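Local structure of putative uncharacterized protein (Photobacterium profundum, 3R87) at residues F33-R37 and W92-V96; L55-K61 and I110-D116. The protein is a hot-dog-fold thioesterase of the 4-hydroxybenzoyl-CoA thioesterase family that probably hydrolyses acyl thioesters. One frame throughout, in Å; residues are numbered along the deposited sequence.

Contact 1 (F33-R37 and W92-V96); sequences FERAR and WRQEV
Gln94 reaches from strand 89-97 toward helix 28-41 and runs antiparallel to the Phe33 side chain, its amide plane turned 30° from the phenyl ring. Its CB sits over the middle of that ring, a CH-pi contact 3.6 Å from the Phe33 centroid. With CG beside its own backbone N and the chain extended beyond, the amide is carried up to the helix backbone. There Gln94 NE2 donates to Phe33 O at 3.0 Å, on the carbonyl face opposite Arg37 N, so the helical bond is kept; NE2 also bonds Thr80 OG1. This is the central helix of the hot-dog fold lying on its curved antiparallel sheet. On the other side of the amide group, Arg37 NH1 donates to Gln94 OE1 at 2.9 Å, in the planes of both groups although these stand 75° apart. One bond accepted by OE1 and two donated by NE2 define the oxygen end of the buried amide. A bend at chi3 (-59°) folds the Arg37 guanidinium back, with Glu34 CA over one of its faces. Arg37 CD lies over the indole face, 3.5 Å from the centroid of the Trp92 five-membered ring. Val96 CG2 meets Phe33 CE1 at 3.6 Å.

Contact 2 (L55-K61 and I110-D116); sequences LGFAVYK and IEMVCLD
Glu111 O receives two backbone N-H groups, a bond of 2.8 Å from Tyr60 N and a weak one of 3.3 Å from Lys61 N. Two residues thereby face one, a classic beta bulge, and Lys61 O returns a bond to Glu111 N. Beyond the bulge the strands pair regularly: Ala58 and Val113, then Gly56 and Leu115, are hydrogen-bonded pairs. These are antiparallel neighbours in the hot-dog sheet, which runs on through Lys61 into a strand of the third subunit. On the face turned to helix 43-53, the Phe57 ring lies between two sulfur-bearing side chains. In the conformers described, Met112 comes at it obliquely, its CE 3.6 Å from Phe57 CD1 and its SD 4.3 Å from the Phe57 ring centroid, a Met-aromatic contact. Cys114 CB reaches Phe57 CE1 at 3.6 Å, while its SG also approaches the ring obliquely. On the opposite face, that of Ala58, Val113 and Leu115, Ala58 CB touches Leu115 CD1 at 3.7 Å. Glu111 runs alongside Tyr60 and Lys61, all pointing the same way, with OE1 at the edge of the Tyr60 ring; its carboxylate is salt-bridged to Lys89, whereas Lys61 NZ stays 4.9 Å from Glu111 OE1.

The centres of the two contacts lie about 14 Å apart, and their segments alternate along the chain: 33-37, 55-61, 92-96, 110-116. Contact 1 sets helix 28-41 against the sheet near the middle of the chain, while contact 2 joins two strands of that sheet farther out. Strands 89-97 and 106-115 are neighbours, bridged by a probable hydrogen bond of 2.8 Å from Trp92 N to Ile110 O. Arg37 NH2 also packs on Val59 CG2, 3.4 Å away, tying the helix to strand 56-66. Both contacts touch the third subunit, so helix and sheet meet the same neighbour. Leu55 of contact 2 lies next to His53, which binds magnesium in a structure of this protein, though this chain carries none.

Contact 1 (F33-R37 and W92-V96)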
loop_
_atom_site.group_PDB
_atom_site.type_symbol
_atom_site.label_atom_id
_atom_site.label_comp_id
_atom_site.label_asym_id
_atom_site.label_seq_id
_atom_site.Cartn_x
_atom_site.Cartn_y
_atom_site.Cartn_z
ATOM N N PHE A 33 -9.246 4.386 8.808
ATOM C CA PHE A 33 -10.016 5.533 9.217
ATOM C C PHE A 33 -10.671 6.203 8.023
ATOM O O PHE A 33 -11.809 6.649 8.106
ATOM C CB PHE A 33 -9.176 6.492 10.012
ATOM C CG PHE A 33 -8.774 6.046 11.387
ATOM C CD1 PHE A 33 -9.358 4.962 12.036
ATOM C CD2 PHE A 33 -7.829 6.768 12.104
ATOM C CE1 PHE A 33 -9.054 4.622 13.331
ATOM C CE2 PHE A 33 -7.511 6.411 13.422
ATOM C CZ PHE A 33 -8.108 5.339 14.033
ATOM N N GLU A 34 -9.949 6.292 6.888
ATOM C CA GLU A 34 -10.500 6.855 5.671
ATOM C C GLU A 34 -11.726 6.048 5.215
ATOM O O GLU A 34 -12.767 6.641 4.885
ATOM C CB GLU A 34 -9.429 6.936 4.589
ATOM C CG GLU A 34 -9.797 7.811 3.421
ATOM C CD GLU A 34 -10.820 7.200 2.426
ATOM O OE1 GLU A 34 -10.805 6.024 2.205
ATOM O OE2 GLU A 34 -11.617 7.943 1.814
ATOM N N ARG A 35 -11.614 4.723 5.193
ATOM C CA ARG A 35 -12.734 3.893 4.779
ATOM C C ARG A 35 -13.938 4.190 5.647
ATOM O O ARG A 35 -15.075 4.303 5.185
ATOM C CB ARG A 35 -12.391 2.408 4.910
ATOM C CG ARG A 35 -11.225 1.927 4.080
ATOM C CD ARG A 35 -10.978 0.465 4.369
ATOM N NE ARG A 35 -9.686 0.032 3.877
ATOM C CZ ARG A 35 -9.115 -1.126 4.168
ATOM N NH1 ARG A 35 -9.783 -2.007 4.922
ATOM N NH2 ARG A 35 -7.885 -1.366 3.775
ATOM N N ALA A 36 -13.706 4.244 6.964
ATOM C CA ALA A 36 -14.795 4.406 7.909
ATOM C C ALA A 36 -15.476 5.761 7.709
ATOM O O ALA A 36 -16.721 5.840 7.834
ATOM C CB ALA A 36 -14.270 4.217 9.315
ATOM N N ARG A 37 -14.730 6.827 7.446
ATOM C CA ARG A 37 -15.358 8.098 7.150
ATOM C C ARG A 37 -16.208 8.011 5.899
ATOM O O ARG A 37 -17.293 8.600 5.843
ATOM C CB ARG A 37 -14.348 9.228 7.023
ATOM C CG ARG A 37 -13.583 9.528 8.280
ATOM C CD ARG A 37 -12.751 10.806 8.197
ATOM N NE ARG A 37 -11.761 10.763 7.116
ATOM C CZ ARG A 37 -10.533 10.264 7.233
ATOM N NH1 ARG A 37 -10.086 9.754 8.345
ATOM N NH2 ARG A 37 -9.710 10.321 6.166
ATOM N N TRP A 92 -13.228 14.579 13.456
ATOM C CA TRP A 92 -13.529 13.171 13.565
ATOM C C TRP A 92 -12.740 12.582 14.708
ATOM O O TRP A 92 -11.527 12.850 14.847
ATOM C CB TRP A 92 -13.202 12.449 12.275
ATOM C CG TRP A 92 -13.893 12.945 11.055
ATOM C CD1 TRP A 92 -13.531 13.969 10.242
ATOM C CD2 TRP A 92 -15.088 12.392 10.462
ATOM N NE1 TRP A 92 -14.419 14.075 9.210
ATOM C CE2 TRP A 92 -15.380 13.120 9.299
ATOM C CE3 TRP A 92 -15.903 11.283 10.778
ATOM C CZ2 TRP A 92 -16.457 12.799 8.441
ATOM C CZ3 TRP A 92 -16.959 10.970 9.950
ATOM C CH2 TRP A 92 -17.241 11.738 8.829
ATOM N N ARG A 93 -13.375 11.756 15.533
ATOM C CA ARG A 93 -12.722 10.913 16.499
ATOM C C ARG A 93 -12.838 9.495 15.978
ATOM O O ARG A 93 -13.964 9.024 15.756
ATOM C CB ARG A 93 -13.369 11.044 17.884
ATOM C CG ARG A 93 -12.826 10.069 18.900
ATOM C CD ARG A 93 -11.416 10.404 19.283
ATOM N NE ARG A 93 -10.982 9.608 20.417
ATOM C CZ ARG A 93 -10.183 10.059 21.371
ATOM N NH1 ARG A 93 -9.530 11.243 21.277
ATOM N NH2 ARG A 93 -9.955 9.243 22.383
ATOM N N GLN A 94 -11.725 8.786 15.799
ATOM C CA GLN A 94 -11.743 7.472 15.236
ATOM C C GLN A 94 -10.874 6.560 16.045
ATOM O O GLN A 94 -9.766 6.953 16.476
ATOM C CB GLN A 94 -11.352 7.464 13.749
ATOM C CG GLN A 94 -12.208 8.431 12.951
ATOM C CD GLN A 94 -12.037 8.258 11.469
ATOM O OE1 GLN A 94 -11.264 9.003 10.844
ATOM N NE2 GLN A 94 -12.694 7.260 10.902
ATOM N N GLU A 95 -11.314 5.329 16.286
ATOM C CA GLU A 95 -10.601 4.412 17.119
ATOM C C GLU A 95 -10.646 3.013 16.543
ATOM O O GLU A 95 -11.676 2.579 16.035
ATOM C CB GLU A 95 -11.186 4.363 18.548
ATOM C CG GLU A 95 -11.161 5.757 19.202
ATOM C CD GLU A 95 -11.668 5.806 20.606
ATOM O OE1 GLU A 95 -12.138 4.759 21.140
ATOM O OE2 GLU A 95 -11.611 6.913 21.206
ATOM N N VAL A 96 -9.527 2.293 16.625
ATOM C CA VAL A 96 -9.489 0.870 16.267
ATOM C C VAL A 96 -9.598 0.048 17.518
ATOM O O VAL A 96 -8.777 0.195 18.436
ATOM C CB VAL A 96 -8.114 0.533 15.600
ATOM C CG1 VAL A 96 -8.058 -0.953 15.297
ATOM C CG2 VAL A 96 -7.828 1.401 14.413
#

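Contact 2 (L55-K61 and I110-D116)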
loop_
_atom_site.group_PDB
_atom_site.type_symbol
_atom_site.label_atom_id
_atom_site.label_comp_id
_atom_site.label_asym_id
_atom_site.label_seq_id
_atom_site.Cartn_x
_atom_site.Cartn_y
_atom_site.Cartn_z
ATOM N N LEU A 55 -15.391 18.456 -6.220
ATOM C CA LEU A 55 -15.128 18.679 -4.762
ATOM C C LEU A 55 -14.796 17.428 -4.135
ATOM O O LEU A 55 -15.405 16.345 -4.401
ATOM C CB LEU A 55 -16.336 19.346 -4.081
ATOM C CG LEU A 55 -16.665 20.770 -4.620
ATOM C CD1 LEU A 55 -17.843 21.306 -3.731
ATOM C CD2 LEU A 55 -15.524 21.795 -4.646
ATOM N N GLY A 56 -13.889 17.455 -3.189
ATOM C CA GLY A 56 -13.601 16.261 -2.406
ATOM C C GLY A 56 -13.036 16.715 -1.028
ATOM O O GLY A 56 -12.872 17.909 -0.777
ATOM N N PHE A 57 -12.866 15.751 -0.149
ATOM C CA PHE A 57 -12.358 16.119 1.233
ATOM C C PHE A 57 -10.893 15.783 1.352
ATOM O O PHE A 57 -10.384 14.900 0.642
ATOM C CB PHE A 57 -13.203 15.376 2.217
ATOM C CG PHE A 57 -14.598 15.846 2.204
ATOM C CD1 PHE A 57 -14.954 16.947 2.934
ATOM C CD2 PHE A 57 -15.553 15.179 1.517
ATOM C CE1 PHE A 57 -16.260 17.381 2.900
ATOM C CE2 PHE A 57 -16.855 15.650 1.510
ATOM C CZ PHE A 57 -17.178 16.797 2.163
ATOM N N ALA A 58 -10.258 16.518 2.304
ATOM C CA ALA A 58 -8.841 16.340 2.585
ATOM C C ALA A 58 -8.624 16.356 4.057
ATOM O O ALA A 58 -9.278 17.126 4.804
ATOM C CB ALA A 58 -8.011 17.394 1.860
ATOM N N VAL A 59 -7.723 15.565 4.552
ATOM C CA VAL A 59 -7.295 15.603 5.920
ATOM C C VAL A 59 -6.310 16.746 6.066
ATOM O O VAL A 59 -5.268 16.766 5.380
ATOM C CB VAL A 59 -6.701 14.238 6.346
ATOM C CG1 VAL A 59 -6.089 14.333 7.704
ATOM C CG2 VAL A 59 -7.761 13.107 6.315
ATOM N N TYR A 60 -6.594 17.668 6.978
ATOM C CA TYR A 60 -5.701 18.727 7.337
ATOM C C TYR A 60 -4.801 18.375 8.509
ATOM O O TYR A 60 -3.616 18.659 8.490
ATOM C CB TYR A 60 -6.575 19.999 7.599
ATOM C CG TYR A 60 -5.751 21.127 8.151
ATOM C CD1 TYR A 60 -4.586 21.543 7.489
ATOM C CD2 TYR A 60 -6.132 21.722 9.351
ATOM C CE1 TYR A 60 -3.758 22.606 8.005
ATOM C CE2 TYR A 60 -5.354 22.847 9.871
ATOM C CZ TYR A 60 -4.154 23.196 9.172
ATOM O OH TYR A 60 -3.394 24.245 9.689
ATOM N N LYS A 61 -5.375 17.727 9.537
ATOM C CA LYS A 61 -4.610 17.322 10.698
ATOM C C LYS A 61 -5.032 15.925 11.088
ATOM O O LYS A 61 -6.218 15.578 11.004
ATOM C CB LYS A 61 -4.783 18.276 11.885
ATOM C CG LYS A 61 -4.053 19.572 11.661
ATOM C CD LYS A 61 -4.149 20.483 12.906
ATOM C CE LYS A 61 -3.336 21.754 12.722
ATOM N NZ LYS A 61 -3.428 22.575 13.957
ATOM N N ILE A 110 -8.948 13.634 13.886
ATOM C CA ILE A 110 -8.751 14.034 12.504
ATOM C C ILE A 110 -9.522 15.276 12.192
ATOM O O ILE A 110 -10.696 15.402 12.592
ATOM C CB ILE A 110 -9.105 12.893 11.539
ATOM C CG1 ILE A 110 -7.983 11.851 11.372
ATOM C CG2 ILE A 110 -9.487 13.465 10.184
ATOM C CD1 ILE A 110 -7.535 11.235 12.199
ATOM N N GLU A 111 -8.930 16.246 11.542
ATOM C CA GLU A 111 -9.605 17.429 11.074
ATOM C C GLU A 111 -9.658 17.399 9.578
ATOM O O GLU A 111 -8.598 17.272 8.915
ATOM C CB GLU A 111 -8.899 18.701 11.510
ATOM C CG GLU A 111 -8.703 18.833 12.927
ATOM C CD GLU A 111 -8.216 20.218 13.368
ATOM O OE1 GLU A 111 -7.896 21.118 12.512
ATOM O OE2 GLU A 111 -8.067 20.376 14.604
ATOM N N MET A 112 -10.832 17.528 9.007
ATOM C CA MET A 112 -11.101 17.396 7.601
ATOM C C MET A 112 -11.581 18.746 7.035
ATOM O O MET A 112 -12.401 19.417 7.695
ATOM C CB MET A 112 -12.278 16.386 7.495
ATOM C CG MET A 112 -12.735 16.076 6.095
ATOM S SD MET A 112 -14.094 14.947 5.913
ATOM C CE MET A 112 -15.487 15.738 6.270
ATOM N N VAL A 113 -11.162 19.059 5.815
ATOM C CA VAL A 113 -11.672 20.197 5.040
ATOM C C VAL A 113 -12.168 19.669 3.686
ATOM O O VAL A 113 -11.944 18.552 3.296
ATOM C CB VAL A 113 -10.554 21.209 4.856
ATOM C CG1 VAL A 113 -10.132 21.741 6.216
ATOM C CG2 VAL A 113 -9.313 20.637 4.139
ATOM N N CYS A 114 -12.904 20.569 2.977
ATOM C CA CYS A 114 -13.401 20.288 1.636
ATOM C C CYS A 114 -12.694 21.203 0.617
ATOM O O CYS A 114 -12.589 22.374 0.886
ATOM C CB CYS A 114 -14.908 20.529 1.652
ATOM S SG CYS A 114 -15.721 20.238 0.009
ATOM N N LEU A 115 -12.121 20.651 -0.431
ATOM C CA LEU A 115 -11.302 21.411 -1.393
ATOM C C LEU A 115 -11.879 21.237 -2.787
ATOM O O LEU A 115 -12.358 20.124 -3.147
ATOM C CB LEU A 115 -9.807 20.892 -1.380
ATOM C CG LEU A 115 -9.034 20.889 -0.115
ATOM C CD1 LEU A 115 -7.633 20.379 -0.320
ATOM C CD2 LEU A 115 -8.994 22.257 0.604
ATOM N N ASP A 116 -11.743 22.256 -3.607
ATOM C CA ASP A 116 -11.929 22.102 -5.058
ATOM C C ASP A 116 -10.594 21.711 -5.718
ATOM O O ASP A 116 -9.557 21.490 -5.027
ATOM C CB ASP A 116 -12.548 23.373 -5.635
ATOM C CG ASP A 116 -11.620 24.575 -5.563
ATOM O OD1 ASP A 116 -10.394 24.429 -5.362
ATOM O OD2 ASP A 116 -12.228 25.654 -5.629
#